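Local coordinates for ribosome maturation protein SDO1 homolog (Methanothermobacter thermautotrophicus, PDB 2WBM) that probably binds the ribosome and RNA and takes part in ribosome maturation, as an archaeal homologue of the Shwachman-Bodian-Diamond syndrome protein, at residues 121-126 with 161-166; 126-131 with 144-149; 139-144 with 176-181; 169-174 with 180-185; 210-213 with 219-222. One frame throughout, in Å; residues are numbered along the deposited sequence. Where two conformers were deposited one is given.

In the fold
Contacts 1 to 4 gather in the helical middle of the protein, SBDS domain II, whereas contact 5 lies in the C-terminal domain, its centre about 30 Å from that of contact 4. Helix 110-131 carries the first segment of contacts 1 and 2, whose centres are about 10 Å apart and which are joined by the Arg121-Glu147 salt bridge. Contacts 2 and 3 lie closer, about 7 Å between centres, with Ile146 touching both His141 and Ile180. Ile180 also belongs to contact 4, where strand 181-191 begins; that strand runs on beside strand 220-227 of contact 5. There a glycerol, probably from the crystallisation liquor, lies about 4 Å from the Glu212 side chain.

Contact 1. Residues 121-126 with 161-166; sequences RLKIIN and KTVDEQ
Ile124 and Val163 run past one another in opposite directions, with Ile124 CG1 4.1 Å from Val163 CG1, at the place where the two backbones come nearest. Beyond that point the Ile124 side chain reaches across Gln166 at roughly a right angle and sets CD1 3.6 Å from Gln166 CB. Its CG1 branch lies anti to the carbonyl carbon (chi1 -71°), which carries CD1 toward the second helix. Lys123 also crosses Val163 nearly at a right angle: Lys123 CB is 3.8 Å from Val163 CG2, while the extended chain leads its ammonium away to a salt bridge with Asp119. The valine thus divides its methyls, CG1 serving both neighbours and CG2 the lysine. Ile124 CD1 also lies against the amide CD and OE1 of Gln166, while NE2 points back, donating to Lys161 O at 3.0 Å from above the carbonyl plane, and also to Asp158 O; two backbone acceptors therefore fix the amide. Thr162 is the N-cap residue, its OG1 accepting from Glu165 N at 3.2 Å. No hydrogen bond joins the segments; this is apolar packing of the first and third helices of the domain II three-helix bundle, the third at its N-capped end.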
# COMPACT_ATOMS: atom_id res chain seq x y z
N ARG A 121 -6.56 0.58 7.43
CA ARG A 121 -7.91 0.07 7.19
C ARG A 121 -8.50 0.70 5.92
O ARG A 121 -9.00 0.00 5.03
CB ARG A 121 -8.82 0.35 8.40
CG ARG A 121 -10.22 -0.24 8.32
CD ARG A 121 -11.09 0.19 9.51
NE ARG A 121 -11.57 1.56 9.36
CZ ARG A 121 -12.66 1.90 8.68
NH1 ARG A 121 -13.41 0.97 8.10
NH2 ARG A 121 -13.01 3.17 8.59
N LEU A 122 -8.44 2.02 5.84
CA LEU A 122 -8.99 2.72 4.68
C LEU A 122 -8.24 2.35 3.40
O LEU A 122 -8.87 2.13 2.36
CB LEU A 122 -9.03 4.24 4.89
CG LEU A 122 -9.59 5.06 3.70
CD1 LEU A 122 -11.07 4.73 3.39
CD2 LEU A 122 -9.40 6.57 3.89
N LYS A 123 -6.91 2.28 3.47
CA LYS A 123 -6.11 1.96 2.29
C LYS A 123 -6.38 0.53 1.80
O LYS A 123 -6.46 0.29 0.59
CB LYS A 123 -4.62 2.17 2.58
CG LYS A 123 -4.25 3.62 2.70
CD LYS A 123 -2.82 3.82 3.14
CE LYS A 123 -2.46 5.30 3.08
NZ LYS A 123 -1.26 5.60 3.92
N ILE A 124 -6.58 -0.39 2.74
CA ILE A 124 -6.91 -1.78 2.41
C ILE A 124 -8.28 -1.85 1.72
O ILE A 124 -8.43 -2.53 0.69
CB ILE A 124 -6.88 -2.71 3.66
CG1 ILE A 124 -5.45 -2.94 4.14
CG2 ILE A 124 -7.55 -4.07 3.36
CD1 ILE A 124 -5.37 -3.38 5.65
N ILE A 125 -9.27 -1.17 2.29
CA ILE A 125 -10.61 -1.15 1.69
C ILE A 125 -10.50 -0.64 0.25
O ILE A 125 -11.06 -1.23 -0.68
CB ILE A 125 -11.59 -0.27 2.50
CG1 ILE A 125 -11.93 -0.95 3.85
CG2 ILE A 125 -12.87 0.05 1.68
CD1 ILE A 125 -12.62 -0.04 4.87
N ASN A 126 -9.78 0.46 0.07
CA ASN A 126 -9.68 1.06 -1.25
C ASN A 126 -8.94 0.19 -2.26
O ASN A 126 -9.37 0.09 -3.41
CB ASN A 126 -9.08 2.47 -1.19
CG ASN A 126 -10.07 3.48 -0.63
OD1 ASN A 126 -11.29 3.28 -0.70
ND2 ASN A 126 -9.55 4.55 -0.06
N LYS A 161 2.04 -3.93 9.62
CA LYS A 161 2.21 -4.70 8.38
C LYS A 161 1.83 -3.84 7.18
O LYS A 161 0.87 -3.09 7.24
CB LYS A 161 1.34 -5.95 8.41
CG LYS A 161 1.77 -6.98 9.43
CD LYS A 161 0.92 -8.22 9.33
CE LYS A 161 1.19 -9.18 10.48
NZ LYS A 161 0.21 -10.30 10.44
N THR A 162 2.58 -3.96 6.10
CA THR A 162 2.30 -3.15 4.91
C THR A 162 0.88 -3.39 4.37
O THR A 162 0.32 -4.48 4.50
CB THR A 162 3.31 -3.39 3.80
OG1 THR A 162 3.21 -4.75 3.35
CG2 THR A 162 4.75 -3.10 4.29
N VAL A 163 0.31 -2.34 3.78
CA VAL A 163 -0.99 -2.47 3.11
C VAL A 163 -0.97 -3.62 2.09
O VAL A 163 -1.91 -4.43 2.06
CB VAL A 163 -1.42 -1.14 2.46
CG1 VAL A 163 -2.63 -1.34 1.56
CG2 VAL A 163 -1.73 -0.12 3.53
N ASP A 164 0.09 -3.71 1.29
CA ASP A 164 0.27 -4.79 0.32
C ASP A 164 0.11 -6.19 0.92
O ASP A 164 -0.66 -7.00 0.39
CB ASP A 164 1.62 -4.68 -0.39
CG ASP A 164 1.64 -3.62 -1.47
OD1 ASP A 164 0.54 -3.22 -1.93
OD2 ASP A 164 2.74 -3.18 -1.85
N GLU A 165 0.82 -6.46 2.02
CA GLU A 165 0.70 -7.75 2.68
C GLU A 165 -0.69 -7.97 3.26
O GLU A 165 -1.26 -9.06 3.14
CB GLU A 165 1.75 -7.92 3.78
CG GLU A 165 1.85 -9.35 4.28
CD GLU A 165 2.53 -9.49 5.63
OE1 GLU A 165 2.95 -8.46 6.21
OE2 GLU A 165 2.64 -10.63 6.11
N GLN A 166 -1.27 -6.94 3.87
CA GLN A 166 -2.56 -7.10 4.50
C GLN A 166 -3.70 -7.27 3.50
O GLN A 166 -4.68 -7.94 3.80
CB GLN A 166 -2.87 -5.95 5.44
CG GLN A 166 -1.90 -5.83 6.60
CD GLN A 166 -2.49 -5.02 7.72
OE1 GLN A 166 -3.49 -5.41 8.32
NE2 GLN A 166 -1.86 -3.89 8.04

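Contact 2. Residues 126-131 with 144-149; sequences NKIARE and KRIEKA
Ile128 and Ala129 present the surface on which Ile146 of the facing helix rests, but the segment 126-131 begins with residues engaged along their own helix. Asn126 O accepts from Arg130 N, and the same O lies over one face of the Arg130 guanidinium. Lys127 points its chain along the helix, one turn on, to a salt bridge in which NZ is 2.8 Å from Glu131 OE2 and approaches from above the carboxylate plane. Ile128 then makes the main contact. Its CG2, anti to the backbone N (chi1 -63° for CG1), is directed at the partner, 3.8 Å from Ile146 CD1 and 3.9 Å from Ile146 CG2, so that one methyl is received between the two branches of the opposing isoleucine. This is buried packing of the first and second helices of the domain II three-helix bundle, 110-131 and 143-152; the third, 163-174, adds Val167 and Val170 against Ile128. Ala129, where the backbones are nearest with CA 6.6 Å from Ile146 CA, supplies little bulk: its CB stands 4.2 Å from Ile146 CG1, and its CA is equally near that atom. At the end of the helix Glu131 directs its other oxygen, OE1, to Lys184 of strand 181-191, so its carboxylate is shared between two lysines, which would be expected to favour the charged form.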
# COMPACT_ATOMS: atom_id res chain seq x y z
N ASN A 126 -9.78 0.46 0.07
CA ASN A 126 -9.68 1.06 -1.25
C ASN A 126 -8.94 0.19 -2.26
O ASN A 126 -9.37 0.09 -3.41
CB ASN A 126 -9.08 2.47 -1.19
CG ASN A 126 -10.07 3.48 -0.63
OD1 ASN A 126 -11.29 3.28 -0.70
ND2 ASN A 126 -9.55 4.55 -0.06
N LYS A 127 -7.86 -0.44 -1.83
CA LYS A 127 -7.06 -1.28 -2.71
C LYS A 127 -7.87 -2.50 -3.14
O LYS A 127 -7.86 -2.87 -4.31
CB LYS A 127 -5.74 -1.69 -2.04
CG LYS A 127 -4.88 -2.64 -2.89
CD LYS A 127 -4.37 -1.98 -4.16
CE LYS A 127 -3.25 -2.78 -4.81
NZ LYS A 127 -2.93 -2.21 -6.14
N ILE A 128 -8.58 -3.12 -2.20
CA ILE A 128 -9.47 -4.23 -2.55
C ILE A 128 -10.58 -3.78 -3.51
O ILE A 128 -10.82 -4.45 -4.52
CB ILE A 128 -10.06 -4.95 -1.30
CG1 ILE A 128 -8.93 -5.58 -0.48
CG2 ILE A 128 -11.11 -6.00 -1.73
CD1 ILE A 128 -9.38 -6.23 0.86
N ALA A 129 -11.21 -2.64 -3.22
CA ALA A 129 -12.29 -2.13 -4.07
C ALA A 129 -11.79 -1.82 -5.48
O ALA A 129 -12.53 -1.98 -6.44
CB ALA A 129 -12.92 -0.89 -3.47
N ARG A 130 -10.55 -1.35 -5.57
CA ARG A 130 -9.91 -1.02 -6.85
C ARG A 130 -9.62 -2.27 -7.69
O ARG A 130 -9.86 -2.29 -8.91
CB ARG A 130 -8.63 -0.24 -6.55
CG ARG A 130 -7.67 0.03 -7.68
CD ARG A 130 -6.43 0.70 -7.06
NE ARG A 130 -6.81 1.84 -6.20
CZ ARG A 130 -6.31 2.10 -4.99
NH1 ARG A 130 -5.40 1.31 -4.43
NH2 ARG A 130 -6.74 3.16 -4.31
N GLU A 131 -9.12 -3.32 -7.05
CA GLU A 131 -8.62 -4.48 -7.80
C GLU A 131 -9.66 -5.56 -8.02
O GLU A 131 -9.52 -6.38 -8.93
CB GLU A 131 -7.38 -5.09 -7.12
CG GLU A 131 -6.21 -4.12 -6.90
CD GLU A 131 -5.51 -3.67 -8.19
OE1 GLU A 131 -5.64 -4.34 -9.25
OE2 GLU A 131 -4.82 -2.64 -8.14
N LYS A 144 -17.84 0.55 0.29
CA LYS A 144 -18.77 0.24 1.39
C LYS A 144 -19.07 -1.26 1.53
O LYS A 144 -19.26 -1.75 2.64
CB LYS A 144 -20.09 1.01 1.22
CG LYS A 144 -19.97 2.50 1.49
CD LYS A 144 -21.25 3.23 1.07
CE LYS A 144 -21.04 4.74 1.01
NZ LYS A 144 -20.68 5.33 2.34
N ARG A 145 -19.11 -1.98 0.41
CA ARG A 145 -19.41 -3.41 0.42
C ARG A 145 -18.23 -4.21 0.98
O ARG A 145 -18.43 -5.17 1.75
CB ARG A 145 -19.77 -3.92 -0.98
CG ARG A 145 -20.36 -5.32 -1.00
CD ARG A 145 -21.74 -5.32 -0.35
NE ARG A 145 -22.20 -6.64 0.08
CZ ARG A 145 -21.81 -7.26 1.19
NH1 ARG A 145 -20.90 -6.71 2.00
NH2 ARG A 145 -22.32 -8.45 1.49
N ILE A 146 -17.02 -3.81 0.59
CA ILE A 146 -15.79 -4.41 1.09
C ILE A 146 -15.71 -4.19 2.60
O ILE A 146 -15.39 -5.10 3.35
CB ILE A 146 -14.54 -3.80 0.40
CG1 ILE A 146 -14.55 -4.04 -1.13
CG2 ILE A 146 -13.25 -4.34 1.03
CD1 ILE A 146 -14.83 -5.47 -1.55
N GLU A 147 -15.99 -2.96 3.03
CA GLU A 147 -15.97 -2.62 4.45
C GLU A 147 -16.94 -3.50 5.24
O GLU A 147 -16.59 -4.01 6.32
CB GLU A 147 -16.32 -1.14 4.64
CG GLU A 147 -16.25 -0.67 6.08
CD GLU A 147 -16.57 0.81 6.22
OE1 GLU A 147 -17.51 1.28 5.55
OE2 GLU A 147 -15.89 1.49 7.00
N LYS A 148 -18.14 -3.68 4.71
CA LYS A 148 -19.15 -4.51 5.37
C LYS A 148 -18.70 -5.96 5.49
O LYS A 148 -18.93 -6.59 6.53
CB LYS A 148 -20.50 -4.40 4.64
CG LYS A 148 -21.35 -3.18 5.05
CD LYS A 148 -20.47 -2.04 5.57
CE LYS A 148 -20.94 -0.67 5.10
NZ LYS A 148 -19.76 0.24 4.97
N ALA A 149 -18.06 -6.47 4.44
CA ALA A 149 -17.51 -7.83 4.43
C ALA A 149 -16.42 -8.01 5.50
O ALA A 149 -16.38 -9.03 6.18
CB ALA A 149 -16.96 -8.17 3.05

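Contact 3. Residues 139-144 with 176-181; sequences LPHPPK and TKIPIK
His141, just ahead of helix 143-152, meets the chain that links helix 163-174 to strand 181-191, and so ties the loop leading into the second helix of the domain II three-helix bundle to the loop leaving the third. The polar part is one hydrogen bond: His141 NE2 donates to Pro179 O at 2.7 Å, with an N-H...O angle of 150°. The acceptor lies at the ring edge, only 12° out of the imidazole plane, and the donor is somewhat tilted from the carbonyl plane. The geometry requires a proton on NE2. The second kind of contact is CH-pi. Ile178 CD1 stands over one face of the ring, 4.1 Å from its centroid and almost on the normal; Ile178 reaches it because CG1 sits between the backbone N and the carbonyl carbon (chi1 48°), a crowded position. A leucine in place of His141 would probably leave Pro179 O without its side-chain donor and deprive the Ile178 methyl of the flat face it covers. Third comes apolar packing, in which the Ile180 side chain crosses His141 obliquely: Ile180 CG1 and CD1 both come to 3.9 Å from His141 CD2.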
# COMPACT_ATOMS: atom_id res chain seq x y z
N LEU A 139 -18.71 -7.37 -12.17
CA LEU A 139 -18.82 -5.98 -11.73
C LEU A 139 -17.96 -5.64 -10.50
O LEU A 139 -17.59 -6.54 -9.74
CB LEU A 139 -20.29 -5.63 -11.45
CG LEU A 139 -21.27 -5.75 -12.61
CD1 LEU A 139 -22.70 -5.52 -12.13
CD2 LEU A 139 -20.91 -4.80 -13.76
N PRO A 140 -17.66 -4.34 -10.30
CA PRO A 140 -16.91 -3.88 -9.12
C PRO A 140 -17.71 -4.00 -7.83
O PRO A 140 -18.93 -3.98 -7.86
CB PRO A 140 -16.68 -2.39 -9.42
CG PRO A 140 -16.89 -2.24 -10.88
CD PRO A 140 -17.97 -3.22 -11.21
N HIS A 141 -17.00 -4.13 -6.71
CA HIS A 141 -17.62 -3.98 -5.39
C HIS A 141 -17.32 -2.56 -4.92
O HIS A 141 -16.16 -2.14 -4.89
CB HIS A 141 -17.02 -4.96 -4.39
CG HIS A 141 -17.41 -6.39 -4.60
ND1 HIS A 141 -18.70 -6.84 -4.40
CD2 HIS A 141 -16.68 -7.47 -4.95
CE1 HIS A 141 -18.75 -8.14 -4.65
NE2 HIS A 141 -17.54 -8.55 -4.99
N PRO A 142 -18.37 -1.79 -4.54
CA PRO A 142 -18.10 -0.49 -3.94
C PRO A 142 -17.29 -0.65 -2.63
O PRO A 142 -17.40 -1.69 -1.97
CB PRO A 142 -19.50 0.05 -3.63
CG PRO A 142 -20.41 -0.72 -4.51
CD PRO A 142 -19.80 -2.08 -4.61
N PRO A 143 -16.47 0.37 -2.28
CA PRO A 143 -15.75 0.37 -0.99
C PRO A 143 -16.63 -0.00 0.21
O PRO A 143 -16.21 -0.80 1.05
CB PRO A 143 -15.26 1.82 -0.88
CG PRO A 143 -15.00 2.20 -2.30
CD PRO A 143 -16.09 1.53 -3.11
N LYS A 144 -17.84 0.55 0.29
CA LYS A 144 -18.77 0.24 1.39
C LYS A 144 -19.07 -1.26 1.53
O LYS A 144 -19.26 -1.75 2.64
CB LYS A 144 -20.09 1.01 1.22
CG LYS A 144 -19.97 2.50 1.49
CD LYS A 144 -21.25 3.23 1.07
CE LYS A 144 -21.04 4.74 1.01
NZ LYS A 144 -20.68 5.33 2.34
N THR A 176 -15.13 -15.60 1.90
CA THR A 176 -16.22 -16.46 2.37
C THR A 176 -17.49 -15.67 2.65
O THR A 176 -18.57 -16.25 2.79
CB THR A 176 -15.83 -17.30 3.61
OG1 THR A 176 -15.19 -16.47 4.59
CG2 THR A 176 -14.89 -18.44 3.22
N LYS A 177 -17.37 -14.35 2.74
CA LYS A 177 -18.52 -13.49 2.99
C LYS A 177 -19.15 -12.96 1.70
O LYS A 177 -20.37 -12.88 1.60
CB LYS A 177 -18.16 -12.35 3.95
CG LYS A 177 -17.63 -12.81 5.30
CD LYS A 177 -18.57 -13.79 6.00
CE LYS A 177 -18.05 -14.15 7.39
NZ LYS A 177 -18.80 -15.29 7.99
N ILE A 178 -18.31 -12.60 0.73
CA ILE A 178 -18.80 -12.14 -0.58
C ILE A 178 -18.05 -12.78 -1.74
O ILE A 178 -16.90 -13.20 -1.57
CB ILE A 178 -18.74 -10.60 -0.73
CG1 ILE A 178 -17.38 -10.05 -0.30
CG2 ILE A 178 -19.90 -9.95 0.02
CD1 ILE A 178 -17.08 -8.67 -0.86
N PRO A 179 -18.70 -12.86 -2.92
CA PRO A 179 -18.05 -13.40 -4.10
C PRO A 179 -17.04 -12.38 -4.58
O PRO A 179 -17.43 -11.27 -4.95
CB PRO A 179 -19.20 -13.53 -5.12
CG PRO A 179 -20.45 -13.33 -4.35
CD PRO A 179 -20.10 -12.47 -3.20
N ILE A 180 -15.76 -12.74 -4.56
CA ILE A 180 -14.72 -11.75 -4.83
C ILE A 180 -13.43 -12.36 -5.35
O ILE A 180 -13.00 -13.44 -4.92
CB ILE A 180 -14.44 -10.88 -3.57
CG1 ILE A 180 -13.57 -9.67 -3.91
CG2 ILE A 180 -13.86 -11.74 -2.41
CD1 ILE A 180 -13.61 -8.57 -2.87
N LYS A 181 -12.80 -11.64 -6.29
CA LYS A 181 -11.57 -12.06 -6.92
C LYS A 181 -10.90 -10.80 -7.44
O LYS A 181 -11.58 -9.88 -7.88
CB LYS A 181 -11.92 -12.97 -8.10
CG LYS A 181 -10.76 -13.74 -8.71
CD LYS A 181 -11.25 -14.54 -9.93
CE LYS A 181 -10.13 -15.35 -10.57
NZ LYS A 181 -9.11 -14.48 -11.24

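Contact 4. Residues 169-174 with 180-185; sequences IVLKAI and IKFEKV
Leu171 bridges Ile180 and Phe182, joining the third helix of the domain II bundle, 163-174, to the chain just before and at the start of strand 181-191, which continues into the C-terminal domain. From CB the chain goes to CG, held anti to the backbone N (chi1 -180°), and there it forks toward two partners. The CD1 branch turns to Ile180, whose CG2 lies 3.9 Å from Leu171 CD1, with CG1 and CD1 of the isoleucine equally close, so a single methyl is set against most of that side chain. The CD2 branch instead lies over one face of the Phe182 ring: Leu171 CD2 is 3.8 Å from the ring centroid and 15° off the normal, a CH-pi contact shifted toward the CD1-CE1 rim. An alanine in place of Phe182 would probably deprive Leu171 CD2 of its aromatic cover and open a gap between helix and strand. The same ring also touches Glu131 and Ala132, bringing the end of helix 110-131 beside the contact. No hydrogen bond spans the segments. One turn after Leu171, Ile174 uses its CG1 branch, lodged between backbone N and carbonyl carbon (chi1 68°), to bring Ile174 CD1 within 4.0 Å of Ile180 CD1.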
# COMPACT_ATOMS: atom_id res chain seq x y z
N ILE A 169 -4.15 -10.93 2.96
CA ILE A 169 -4.73 -11.53 4.18
C ILE A 169 -6.23 -11.22 4.27
O ILE A 169 -7.06 -12.11 4.48
CB ILE A 169 -4.01 -11.00 5.44
CG1 ILE A 169 -2.54 -11.45 5.45
CG2 ILE A 169 -4.74 -11.47 6.72
CD1 ILE A 169 -1.67 -10.78 6.52
N VAL A 170 -6.57 -9.95 4.10
CA VAL A 170 -7.96 -9.50 4.23
C VAL A 170 -8.82 -10.10 3.11
O VAL A 170 -9.94 -10.58 3.36
CB VAL A 170 -8.07 -7.96 4.28
CG1 VAL A 170 -9.52 -7.52 4.28
CG2 VAL A 170 -7.35 -7.41 5.52
N LEU A 171 -8.30 -10.12 1.89
CA LEU A 171 -9.05 -10.70 0.78
C LEU A 171 -9.45 -12.14 1.09
O LEU A 171 -10.61 -12.54 0.89
CB LEU A 171 -8.26 -10.61 -0.53
CG LEU A 171 -8.93 -11.18 -1.78
CD1 LEU A 171 -10.24 -10.45 -2.09
CD2 LEU A 171 -7.96 -11.12 -2.96
N LYS A 172 -8.50 -12.92 1.61
CA LYS A 172 -8.74 -14.31 1.97
C LYS A 172 -9.82 -14.43 3.05
O LYS A 172 -10.68 -15.32 2.97
CB LYS A 172 -7.44 -14.97 2.44
CG LYS A 172 -7.40 -16.45 2.18
CD LYS A 172 -6.39 -17.16 3.05
CE LYS A 172 -6.49 -18.67 2.84
NZ LYS A 172 -5.69 -19.41 3.84
N ALA A 173 -9.79 -13.53 4.03
CA ALA A 173 -10.78 -13.51 5.11
C ALA A 173 -12.20 -13.18 4.62
O ALA A 173 -13.17 -13.78 5.10
CB ALA A 173 -10.35 -12.54 6.22
N ILE A 174 -12.33 -12.26 3.68
CA ILE A 174 -13.66 -11.82 3.24
C ILE A 174 -14.28 -12.64 2.09
O ILE A 174 -15.48 -12.53 1.83
CB ILE A 174 -13.71 -10.32 2.89
CG1 ILE A 174 -12.87 -10.03 1.63
CG2 ILE A 174 -13.29 -9.47 4.11
CD1 ILE A 174 -12.98 -8.60 1.12
N ILE A 180 -15.76 -12.74 -4.56
CA ILE A 180 -14.72 -11.75 -4.83
C ILE A 180 -13.43 -12.36 -5.35
O ILE A 180 -13.00 -13.44 -4.92
CB ILE A 180 -14.44 -10.88 -3.57
CG1 ILE A 180 -13.57 -9.67 -3.91
CG2 ILE A 180 -13.86 -11.74 -2.41
CD1 ILE A 180 -13.61 -8.57 -2.87
N LYS A 181 -12.80 -11.64 -6.29
CA LYS A 181 -11.57 -12.06 -6.92
C LYS A 181 -10.90 -10.80 -7.44
O LYS A 181 -11.58 -9.88 -7.88
CB LYS A 181 -11.92 -12.97 -8.10
CG LYS A 181 -10.76 -13.74 -8.71
CD LYS A 181 -11.25 -14.54 -9.93
CE LYS A 181 -10.13 -15.35 -10.57
NZ LYS A 181 -9.11 -14.48 -11.24
N PHE A 182 -9.57 -10.75 -7.38
CA PHE A 182 -8.80 -9.71 -8.05
C PHE A 182 -8.71 -10.07 -9.52
O PHE A 182 -8.33 -11.19 -9.88
CB PHE A 182 -7.40 -9.60 -7.45
CG PHE A 182 -7.33 -8.77 -6.20
CD1 PHE A 182 -8.47 -8.42 -5.49
CD2 PHE A 182 -6.09 -8.35 -5.71
CE1 PHE A 182 -8.39 -7.66 -4.32
CE2 PHE A 182 -6.01 -7.59 -4.54
CZ PHE A 182 -7.16 -7.25 -3.85
N GLU A 183 -9.09 -9.14 -10.38
CA GLU A 183 -9.04 -9.38 -11.83
C GLU A 183 -8.94 -8.08 -12.58
O GLU A 183 -9.68 -7.13 -12.30
CB GLU A 183 -10.27 -10.16 -12.28
CG GLU A 183 -10.14 -10.77 -13.67
CD GLU A 183 -11.10 -11.93 -13.89
OE1 GLU A 183 -11.16 -12.84 -13.03
OE2 GLU A 183 -11.77 -11.94 -14.94
N LYS A 184 -8.03 -8.03 -13.55
CA LYS A 184 -7.95 -6.92 -14.46
C LYS A 184 -9.00 -7.17 -15.53
O LYS A 184 -9.33 -8.32 -15.82
CB LYS A 184 -6.57 -6.81 -15.13
CG LYS A 184 -5.38 -6.81 -14.19
CD LYS A 184 -5.25 -5.52 -13.39
CE LYS A 184 -4.05 -5.62 -12.43
NZ LYS A 184 -3.97 -4.51 -11.44
N VAL A 185 -9.55 -6.09 -16.08
CA VAL A 185 -10.49 -6.20 -17.20
C VAL A 185 -10.02 -5.32 -18.33
O VAL A 185 -9.25 -4.37 -18.11
CB VAL A 185 -11.94 -5.83 -16.82
CG1 VAL A 185 -12.43 -6.70 -15.64
CG2 VAL A 185 -12.06 -4.35 -16.50

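Contact 5. Residues 210-213 with 219-222; sequences TNEE and SWIA
Glu212 accepts a hydrogen bond from the indole of Trp220, a side-chain link lying diagonally across two strands that are also joined through their backbones. Trp220 NE1 is 3.1 Å from Glu212 OE2, the N-H...O angle is an almost straight 171°, and the oxygen lies close to the indole plane. The carboxylate uses its anti lone pair, and its plane is turned 34° from that of the ring. Glu212 folds back to get there: CG lies between the backbone N and the carbonyl carbon (chi1 49°), and a second bend at chi2 brings the carboxylate round to the indole N-H. Glu212 CB, placed by the strand, is 3.6 Å from Trp220 CZ2. Ala222 lies beside it, its CB over one face of the indole, toward the rim.

The strands form an antiparallel hairpin, 208-214 with 220-227, the middle beta-beta unit of the beta-alpha-beta-beta-alpha-beta, ferredoxin-like fold of the C-terminal domain, with 208-214 as the outer strand. Glu213 and Ile221 make the hydrogen-bonded pair, with Glu213 N 2.9 Å from Ile221 O and Ile221 N 3.0 Å from Glu213 O. Glu212 and Ala222 make the non-hydrogen-bonded pair, their CA atoms 4.1 Å apart, and a CA-H...O contact of 3.2 Å joins Glu212 CA to Ile221 O. Before this pair Thr210 and Asn211 both face Val223, a classic beta bulge. On the other side of strand 220-227, Trp220 and Ala222 bond through the backbone to Ile191 and Ile189 of strand 181-191, and the indole is further covered by Ala196 and Ile203 of helix 196-206.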
# COMPACT_ATOMS: atom_id res chain seq x y z
N THR A 210 -3.41 -1.24 -24.30
CA THR A 210 -2.86 -2.45 -24.93
C THR A 210 -2.95 -2.36 -26.45
O THR A 210 -2.18 -2.97 -27.17
CB THR A 210 -3.58 -3.72 -24.44
OG1 THR A 210 -4.97 -3.65 -24.79
CG2 THR A 210 -3.45 -3.85 -22.91
N ASN A 211 -3.93 -1.61 -26.93
CA ASN A 211 -4.13 -1.40 -28.37
C ASN A 211 -4.80 -0.05 -28.55
O ASN A 211 -5.61 0.39 -27.73
CB ASN A 211 -5.01 -2.51 -29.02
CG ASN A 211 -4.58 -3.91 -28.69
OD1 ASN A 211 -3.88 -4.60 -29.49
ND2 ASN A 211 -5.01 -4.38 -27.55
N GLU A 212 -4.47 0.63 -29.65
CA GLU A 212 -5.16 1.86 -29.99
C GLU A 212 -5.09 2.09 -31.47
O GLU A 212 -4.10 1.74 -32.10
CB GLU A 212 -4.59 3.07 -29.22
CG GLU A 212 -3.06 3.24 -29.24
CD GLU A 212 -2.54 3.78 -30.56
OE1 GLU A 212 -1.49 3.29 -31.04
OE2 GLU A 212 -3.17 4.69 -31.13
N GLU A 213 -6.17 2.62 -32.04
CA GLU A 213 -6.29 2.77 -33.49
C GLU A 213 -7.09 3.99 -33.84
O GLU A 213 -8.26 4.13 -33.44
CB GLU A 213 -7.00 1.55 -34.12
CG GLU A 213 -6.15 0.31 -34.26
CD GLU A 213 -5.01 0.49 -35.24
OE1 GLU A 213 -5.24 0.98 -36.35
OE2 GLU A 213 -3.88 0.12 -34.89
N SER A 219 -12.35 9.41 -35.29
CA SER A 219 -12.37 9.07 -33.86
C SER A 219 -11.18 8.18 -33.50
O SER A 219 -10.42 7.74 -34.37
CB SER A 219 -13.69 8.40 -33.45
OG SER A 219 -13.88 7.18 -34.12
N TRP A 220 -11.01 7.93 -32.20
CA TRP A 220 -9.88 7.15 -31.73
C TRP A 220 -10.40 6.08 -30.79
O TRP A 220 -11.17 6.36 -29.88
CB TRP A 220 -8.89 8.05 -31.00
CG TRP A 220 -7.65 7.39 -30.47
CD1 TRP A 220 -6.62 6.82 -31.20
CD2 TRP A 220 -7.26 7.28 -29.09
NE1 TRP A 220 -5.64 6.36 -30.36
CE2 TRP A 220 -6.01 6.62 -29.06
CE3 TRP A 220 -7.86 7.66 -27.88
CZ2 TRP A 220 -5.33 6.35 -27.86
CZ3 TRP A 220 -7.19 7.38 -26.68
CH2 TRP A 220 -5.94 6.73 -26.68
N ILE A 221 -9.97 4.85 -31.05
CA ILE A 221 -10.34 3.73 -30.20
C ILE A 221 -9.12 3.29 -29.41
O ILE A 221 -8.03 3.23 -29.95
CB ILE A 221 -10.87 2.54 -31.02
CG1 ILE A 221 -12.28 2.86 -31.54
CG2 ILE A 221 -10.86 1.24 -30.16
CD1 ILE A 221 -12.87 1.79 -32.46
N ALA A 222 -9.30 3.03 -28.11
CA ALA A 222 -8.22 2.45 -27.30
C ALA A 222 -8.79 1.29 -26.51
O ALA A 222 -9.94 1.33 -26.07
CB ALA A 222 -7.63 3.47 -26.37